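Local coordinates for type II restriction enzyme SfiI (PDB 2EZV), which cuts double-stranded DNA as a tetrameric type IIF/P restriction endonuclease, recognising GGCC repeats separated by five base pairs and leaving 5'-phosphate ends, at residues L142-A147 / L152-T157; Q19-I24 / I181-L186. All coordinates share one frame; numbering follows the deposited sequence.

Contact 1: residues L142-A147 / L152-T157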
ATOM      1  N   LEU D 142      -8.949  -2.295 -22.372  1.00 26.85           N
ATOM      2  CA  LEU D 142      -9.000  -3.665 -21.863  1.00 26.73           C
ATOM      3  C   LEU D 142     -10.381  -3.896 -21.267  1.00 27.68           C
ATOM      4  O   LEU D 142     -10.798  -3.173 -20.364  1.00 28.26           O
ATOM      5  CB  LEU D 142      -7.944  -3.877 -20.776  1.00 25.75           C
ATOM      6  CG  LEU D 142      -7.852  -5.269 -20.138  1.00 24.93           C
ATOM      7  CD1 LEU D 142      -7.404  -6.303 -21.173  1.00 25.32           C
ATOM      8  CD2 LEU D 142      -6.864  -5.216 -18.998  1.00 23.93           C
ATOM      9  N   MET D 143     -11.091  -4.903 -21.764  1.00 27.35           N
ATOM     10  CA  MET D 143     -12.424  -5.185 -21.261  1.00 26.46           C
ATOM     11  C   MET D 143     -12.380  -5.818 -19.879  1.00 25.78           C
ATOM     12  O   MET D 143     -11.664  -6.792 -19.651  1.00 26.35           O
ATOM     13  CB  MET D 143     -13.177  -6.093 -22.242  1.00 27.82           C
ATOM     14  CG  MET D 143     -13.511  -5.417 -23.564  1.00 27.96           C
ATOM     15  SD  MET D 143     -14.593  -3.979 -23.340  1.00 32.51           S
ATOM     16  CE  MET D 143     -15.533  -4.016 -24.855  1.00 28.45           C
ATOM     17  N   LEU D 144     -13.143  -5.242 -18.957  1.00 24.21           N
ATOM     18  CA  LEU D 144     -13.216  -5.736 -17.586  1.00 24.33           C
ATOM     19  C   LEU D 144     -14.596  -6.358 -17.384  1.00 24.10           C
ATOM     20  O   LEU D 144     -15.583  -5.886 -17.945  1.00 23.97           O
ATOM     21  CB  LEU D 144     -13.024  -4.580 -16.593  1.00 24.71           C
ATOM     22  CG  LEU D 144     -11.769  -3.711 -16.721  1.00 25.50           C
ATOM     23  CD1 LEU D 144     -11.814  -2.592 -15.686  1.00 25.15           C
ATOM     24  CD2 LEU D 144     -10.532  -4.560 -16.530  1.00 23.58           C
ATOM     25  N   GLN D 145     -14.663  -7.414 -16.582  1.00 23.49           N
ATOM     26  CA  GLN D 145     -15.927  -8.093 -16.327  1.00 24.04           C
ATOM     27  C   GLN D 145     -16.637  -7.533 -15.102  1.00 25.17           C
ATOM     28  O   GLN D 145     -16.175  -7.717 -13.974  1.00 24.75           O
ATOM     29  CB  GLN D 145     -15.693  -9.590 -16.117  1.00 22.61           C
ATOM     30  CG  GLN D 145     -16.969 -10.371 -15.834  1.00 23.07           C
ATOM     31  CD  GLN D 145     -17.955 -10.285 -16.977  1.00 23.19           C
ATOM     32  OE1 GLN D 145     -17.629 -10.639 -18.106  1.00 29.68           O
ATOM     33  NE2 GLN D 145     -19.163  -9.808 -16.697  1.00 23.10           N
ATOM     34  N   SER D 146     -17.760  -6.858 -15.322  1.00 25.76           N
ATOM     35  CA  SER D 146     -18.519  -6.298 -14.212  1.00 26.57           C
ATOM     36  C   SER D 146     -19.223  -7.446 -13.517  1.00 27.03           C
ATOM     37  O   SER D 146     -19.391  -8.517 -14.094  1.00 28.06           O
ATOM     38  CB  SER D 146     -19.560  -5.285 -14.706  1.00 26.73           C
ATOM     39  OG  SER D 146     -20.666  -5.926 -15.314  1.00 24.64           O
ATOM     40  N   ALA D 147     -19.641  -7.214 -12.282  1.00 28.11           N
ATOM     41  CA  ALA D 147     -20.318  -8.234 -11.500  1.00 27.52           C
ATOM     42  C   ALA D 147     -21.832  -8.189 -11.665  1.00 29.23           C
ATOM     43  O   ALA D 147     -22.532  -9.108 -11.232  1.00 28.76           O
ATOM     44  CB  ALA D 147     -19.957  -8.068 -10.030  1.00 27.38           C
ATOM     45  N   LEU D 152     -16.906  -3.857 -19.340  1.00 30.31           N
ATOM     46  CA  LEU D 152     -16.703  -2.424 -19.168  1.00 28.08           C
ATOM     47  C   LEU D 152     -15.291  -2.125 -19.655  1.00 25.98           C
ATOM     48  O   LEU D 152     -14.323  -2.610 -19.091  1.00 26.30           O
ATOM     49  CB  LEU D 152     -16.822  -2.057 -17.690  1.00 28.60           C
ATOM     50  CG  LEU D 152     -16.483  -0.618 -17.310  1.00 28.76           C
ATOM     51  CD1 LEU D 152     -17.505   0.324 -17.924  1.00 30.55           C
ATOM     52  CD2 LEU D 152     -16.477  -0.481 -15.796  1.00 31.33           C
ATOM     53  N   PRO D 153     -15.153  -1.314 -20.707  1.00 26.01           N
ATOM     54  CA  PRO D 153     -13.820  -0.995 -21.225  1.00 25.31           C
ATOM     55  C   PRO D 153     -12.969  -0.083 -20.340  1.00 26.10           C
ATOM     56  O   PRO D 153     -13.427   0.974 -19.898  1.00 26.25           O
ATOM     57  CB  PRO D 153     -14.126  -0.360 -22.576  1.00 25.41           C
ATOM     58  CG  PRO D 153     -15.416   0.366 -22.298  1.00 26.52           C
ATOM     59  CD  PRO D 153     -16.206  -0.631 -21.482  1.00 24.92           C
ATOM     60  N   ALA D 154     -11.732  -0.502 -20.081  1.00 23.83           N
ATOM     61  CA  ALA D 154     -10.809   0.296 -19.282  1.00 23.09           C
ATOM     62  C   ALA D 154      -9.890   1.000 -20.273  1.00 22.86           C
ATOM     63  O   ALA D 154      -9.054   0.366 -20.928  1.00 21.68           O
ATOM     64  CB  ALA D 154      -9.998  -0.596 -18.342  1.00 22.56           C
ATOM     65  N   VAL D 155     -10.057   2.310 -20.388  1.00 20.68           N
ATOM     66  CA  VAL D 155      -9.264   3.098 -21.318  1.00 21.37           C
ATOM     67  C   VAL D 155      -7.763   2.975 -21.157  1.00 20.17           C
ATOM     68  O   VAL D 155      -7.231   2.957 -20.046  1.00 20.99           O
ATOM     69  CB  VAL D 155      -9.575   4.589 -21.211  1.00 23.46           C
ATOM     70  CG1 VAL D 155      -9.527   5.217 -22.605  1.00 24.12           C
ATOM     71  CG2 VAL D 155     -10.909   4.791 -20.529  1.00 26.21           C
ATOM     72  N   THR D 156      -7.093   2.936 -22.297  1.00 18.15           N
ATOM     73  CA  THR D 156      -5.649   2.838 -22.375  1.00 17.77           C
ATOM     74  C   THR D 156      -5.079   4.244 -22.471  1.00 15.99           C
ATOM     75  O   THR D 156      -5.532   5.044 -23.286  1.00 16.78           O
ATOM     76  CB  THR D 156      -5.244   2.016 -23.640  1.00 19.07           C
ATOM     77  OG1 THR D 156      -4.907   0.681 -23.247  1.00 20.72           O
ATOM     78  CG2 THR D 156      -4.077   2.652 -24.373  1.00 19.96           C
ATOM     79  N   THR D 157      -4.101   4.552 -21.630  1.00 14.76           N
ATOM     80  CA  THR D 157      -3.458   5.859 -21.659  1.00 15.60           C
ATOM     81  C   THR D 157      -1.959   5.627 -21.768  1.00 16.37           C
ATOM     82  O   THR D 157      -1.343   5.039 -20.876  1.00 15.70           O
ATOM     83  CB  THR D 157      -3.774   6.684 -20.393  1.00 15.60           C
ATOM     84  OG1 THR D 157      -5.169   6.996 -20.375  1.00 15.64           O
ATOM     85  CG2 THR D 157      -2.975   7.997 -20.380  1.00 16.15           C
TER
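Leu144 lies against Ala154 and Leu152 on the tightly filled side of this contact. Its CD1 sits 3.8 Å from Ala154 CB, while its CB rests 3.4 Å from Leu152 O. With CG anti to the carbonyl carbon (chi1 -55°), the side chain slants across toward the Ala154 methyl. Leu142, Leu144, Leu152 and Ala154 share this face; Val83, Trp85, Pro94 and Val96 of the same chain pack on it, as does Leu265 of a second subunit, on Leu152. Leu142 N donates to Ala154 O at 3.0 Å. Ala154 N returns a bond of 2.8 Å to Leu142 O, and Leu144 and Leu152 exchange a like pair. The two strands form an antiparallel beta hairpin in which strand 141-145 branches off the start of strand 151-167, an inner strand of this PDDEXK-clan sheet. Between these pairs, Met143 faces Pro153 in a non-hydrogen-bonded pair, a place that suits a residue without an N-H. Here the other face is looser: the chain of partly exposed Met143 bends at chi2 (-61°), bringing SD to 3.7 Å from Pro153 CB. Towards the turn, exposed Gln145 points away, and its NE2 donates a 2.9 Å bond to Ser146 O, on a lone pair.

Contact 2: residues Q19-I24 / I181-L186; sequences QTLRTI and IYVLSL
Leu21 reaches from helix 10-41 onto strand 176-186, where its side chain meets Val183 at an oblique angle. The touching is branch to branch: Leu21 CD2 lies 3.5 Å from Val183 CG1, the closest approach between the two segments, while the other methyl of each residue stays farther off. CG of Leu21 stands anti to the backbone N (chi1 -166°), which carries the fork away from the helix and over the strand. On Val183, CG1 is likewise anti to N and points at the helix, whereas CG2 lies beside N. Ile24, one turn on from Leu21, meets the same methyl from another direction: its CG2 is 4.2 Å from Val183 CG1, nearly at right angles to the line from Leu21 CD2. Ser185, two residues along the strand on the same face, offers its methylene, with CB 4.0 Å from Leu21 CG; its OG is turned past the leucine.

The short axes run nearly antiparallel, at 164°, and approach to 9.1 Å, a spacing bridged by side chains alone. This is a helix laid on a face of the central sheet of a PDDEXK-type nuclease; Ile159 of the adjoining strand meets Ile24, and Gln235 on the other neighbour meets Leu21. Within the helix, Gln19 O accepts from both Thr23 N and Thr23 OG1, the hydroxyl at 2.8 Å and nearly in line with the C=O bond. The side chain of Val183 is about 13 Å from the bound calcium ion, so the contact belongs to the core rather than to the metal site. The contact is made of aliphatic carbon and one serine methylene, all buried, and its cohesion probably comes from dispersion and the exclusion of water rather than from directional bonds.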
ATOM      1  N   GLN D  19      -4.703  15.076 -17.111  1.00 13.83           N
ATOM      2  CA  GLN D  19      -4.585  14.939 -15.660  1.00 14.44           C
ATOM      3  C   GLN D  19      -3.773  13.697 -15.300  1.00 12.29           C
ATOM      4  O   GLN D  19      -3.147  13.638 -14.244  1.00 13.77           O
ATOM      5  CB  GLN D  19      -5.964  14.935 -14.969  1.00 14.88           C
ATOM      6  CG  GLN D  19      -6.804  13.672 -15.092  1.00 17.77           C
ATOM      7  CD  GLN D  19      -8.100  13.765 -14.283  1.00 18.13           C
ATOM      8  OE1 GLN D  19      -8.928  14.635 -14.525  1.00 20.56           O
ATOM      9  NE2 GLN D  19      -8.273  12.865 -13.324  1.00 17.57           N
ATOM     10  N   THR D  20      -3.769  12.707 -16.184  1.00 13.63           N
ATOM     11  CA  THR D  20      -2.977  11.501 -15.949  1.00 12.62           C
ATOM     12  C   THR D  20      -1.512  11.940 -16.025  1.00 13.74           C
ATOM     13  O   THR D  20      -0.706  11.635 -15.149  1.00 12.73           O
ATOM     14  CB  THR D  20      -3.234  10.438 -17.024  1.00 12.60           C
ATOM     15  OG1 THR D  20      -4.567   9.939 -16.887  1.00 14.83           O
ATOM     16  CG2 THR D  20      -2.243   9.285 -16.903  1.00 11.58           C
ATOM     17  N   LEU D  21      -1.192  12.702 -17.065  1.00 14.94           N
ATOM     18  CA  LEU D  21       0.162  13.186 -17.266  1.00 15.93           C
ATOM     19  C   LEU D  21       0.609  14.086 -16.115  1.00 16.69           C
ATOM     20  O   LEU D  21       1.706  13.910 -15.570  1.00 17.12           O
ATOM     21  CB  LEU D  21       0.242  13.934 -18.594  1.00 16.31           C
ATOM     22  CG  LEU D  21       1.605  14.277 -19.209  1.00 20.71           C
ATOM     23  CD1 LEU D  21       1.851  15.751 -19.079  1.00 22.41           C
ATOM     24  CD2 LEU D  21       2.709  13.483 -18.558  1.00 19.21           C
ATOM     25  N   ARG D  22      -0.244  15.038 -15.741  1.00 14.96           N
ATOM     26  CA  ARG D  22       0.073  15.966 -14.659  1.00 14.39           C
ATOM     27  C   ARG D  22       0.458  15.242 -13.374  1.00 12.77           C
ATOM     28  O   ARG D  22       1.442  15.598 -12.727  1.00 12.80           O
ATOM     29  CB  ARG D  22      -1.115  16.897 -14.378  1.00 15.11           C
ATOM     30  CG  ARG D  22      -0.798  17.964 -13.347  1.00 15.37           C
ATOM     31  CD  ARG D  22       0.363  18.842 -13.823  1.00 14.66           C
ATOM     32  NE  ARG D  22       0.800  19.807 -12.815  1.00 11.32           N
ATOM     33  CZ  ARG D  22       1.490  19.492 -11.722  1.00 15.63           C
ATOM     34  NH1 ARG D  22       1.826  18.227 -11.488  1.00 14.88           N
ATOM     35  NH2 ARG D  22       1.858  20.442 -10.865  1.00 14.28           N
ATOM     36  N   THR D  23      -0.328  14.233 -13.008  1.00 12.50           N
ATOM     37  CA  THR D  23      -0.077  13.438 -11.804  1.00 11.09           C
ATOM     38  C   THR D  23       1.315  12.808 -11.868  1.00 13.00           C
ATOM     39  O   THR D  23       2.086  12.848 -10.902  1.00 12.39           O
ATOM     40  CB  THR D  23      -1.126  12.316 -11.671  1.00 10.12           C
ATOM     41  OG1 THR D  23      -2.437  12.892 -11.672  1.00 13.07           O
ATOM     42  CG2 THR D  23      -0.929  11.536 -10.391  1.00  3.91           C
ATOM     43  N   ILE D  24       1.624  12.224 -13.019  1.00 14.08           N
ATOM     44  CA  ILE D  24       2.911  11.585 -13.234  1.00 15.81           C
ATOM     45  C   ILE D  24       4.086  12.560 -13.154  1.00 17.04           C
ATOM     46  O   ILE D  24       5.162  12.187 -12.682  1.00 16.95           O
ATOM     47  CB  ILE D  24       2.914  10.832 -14.588  1.00 15.53           C
ATOM     48  CG1 ILE D  24       1.959   9.639 -14.482  1.00 12.94           C
ATOM     49  CG2 ILE D  24       4.326  10.373 -14.944  1.00 13.74           C
ATOM     50  CD1 ILE D  24       1.765   8.861 -15.760  1.00 15.20           C
ATOM     51  N   ILE D 181      14.562  14.969 -17.710  1.00 21.70           N
ATOM     52  CA  ILE D 181      13.582  13.887 -17.771  1.00 20.72           C
ATOM     53  C   ILE D 181      12.375  14.442 -18.534  1.00 19.92           C
ATOM     54  O   ILE D 181      11.683  15.343 -18.054  1.00 19.43           O
ATOM     55  CB  ILE D 181      13.106  13.433 -16.365  1.00 18.83           C
ATOM     56  CG1 ILE D 181      14.299  13.046 -15.489  1.00 20.36           C
ATOM     57  CG2 ILE D 181      12.181  12.244 -16.498  1.00 18.66           C
ATOM     58  CD1 ILE D 181      13.908  12.531 -14.112  1.00 16.58           C
ATOM     59  N   TYR D 182      12.146  13.932 -19.737  1.00 19.49           N
ATOM     60  CA  TYR D 182      11.018  14.386 -20.529  1.00 19.14           C
ATOM     61  C   TYR D 182       9.883  13.401 -20.338  1.00 19.60           C
ATOM     62  O   TYR D 182      10.109  12.195 -20.238  1.00 18.87           O
ATOM     63  CB  TYR D 182      11.372  14.450 -22.015  1.00 19.58           C
ATOM     64  CG  TYR D 182      12.390  15.505 -22.392  1.00 20.84           C
ATOM     65  CD1 TYR D 182      13.746  15.309 -22.148  1.00 21.89           C
ATOM     66  CD2 TYR D 182      11.998  16.686 -23.025  1.00 20.44           C
ATOM     67  CE1 TYR D 182      14.696  16.263 -22.529  1.00 23.47           C
ATOM     68  CE2 TYR D 182      12.935  17.644 -23.412  1.00 21.74           C
ATOM     69  CZ  TYR D 182      14.285  17.424 -23.161  1.00 22.71           C
ATOM     70  OH  TYR D 182      15.227  18.354 -23.546  1.00 25.54           O
ATOM     71  N   VAL D 183       8.661  13.913 -20.275  1.00 18.31           N
ATOM     72  CA  VAL D 183       7.510  13.043 -20.119  1.00 17.94           C
ATOM     73  C   VAL D 183       6.570  13.320 -21.280  1.00 19.08           C
ATOM     74  O   VAL D 183       6.210  14.471 -21.529  1.00 19.10           O
ATOM     75  CB  VAL D 183       6.787  13.300 -18.790  1.00 16.87           C
ATOM     76  CG1 VAL D 183       5.898  12.115 -18.460  1.00 15.41           C
ATOM     77  CG2 VAL D 183       7.807  13.537 -17.668  1.00 14.96           C
ATOM     78  N   LEU D 184       6.189  12.268 -22.001  1.00 18.14           N
ATOM     79  CA  LEU D 184       5.297  12.420 -23.148  1.00 17.73           C
ATOM     80  C   LEU D 184       3.963  11.690 -22.999  1.00 17.77           C
ATOM     81  O   LEU D 184       3.896  10.575 -22.478  1.00 15.76           O
ATOM     82  CB  LEU D 184       5.975  11.927 -24.427  1.00 16.72           C
ATOM     83  CG  LEU D 184       7.212  12.638 -24.977  1.00 18.22           C
ATOM     84  CD1 LEU D 184       8.401  12.496 -24.046  1.00 19.89           C
ATOM     85  CD2 LEU D 184       7.539  12.034 -26.314  1.00 18.67           C
ATOM     86  N   SER D 185       2.907  12.339 -23.476  1.00 17.86           N
ATOM     87  CA  SER D 185       1.563  11.792 -23.447  1.00 18.55           C
ATOM     88  C   SER D 185       1.147  11.603 -24.899  1.00 20.09           C
ATOM     89  O   SER D 185       0.953  12.579 -25.634  1.00 22.83           O
ATOM     90  CB  SER D 185       0.610  12.770 -22.741  1.00 19.65           C
ATOM     91  OG  SER D 185      -0.736  12.312 -22.772  1.00 19.96           O
ATOM     92  N   LEU D 186       1.029  10.351 -25.327  1.00 21.37           N
ATOM     93  CA  LEU D 186       0.636  10.074 -26.697  1.00 20.32           C
ATOM     94  C   LEU D 186      -0.866   9.927 -26.784  1.00 21.13           C
ATOM     95  O   LEU D 186      -1.471   9.124 -26.072  1.00 21.33           O
ATOM     96  CB  LEU D 186       1.325   8.817 -27.215  1.00 20.41           C
ATOM     97  CG  LEU D 186       2.855   8.904 -27.209  1.00 24.39           C
ATOM     98  CD1 LEU D 186       3.428   7.684 -27.912  1.00 23.74           C
ATOM     99  CD2 LEU D 186       3.315  10.187 -27.894  1.00 23.91           C
TER

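From the N terminus the chain first passes through helix 10-41, whose residues 19-24 supply one half of contact 2. It then builds strands 80-86 and 93-104 before strand 141-145 turns back into strand 151-167, closing the short hairpin loop of contact 1. Strand 176-186 follows, and its residues 181-186 return to the helix, closing a loop of 156 residues in which contact 1 is wholly nested. The centres are 22 Å apart, yet the contacts touch: Thr157 CG2 lies 3.8 Å from Thr20 CG2. Strand 151-167 runs from the hairpin to pair with strand 176-186, so one sheet links the hairpin to the strand beneath the helix.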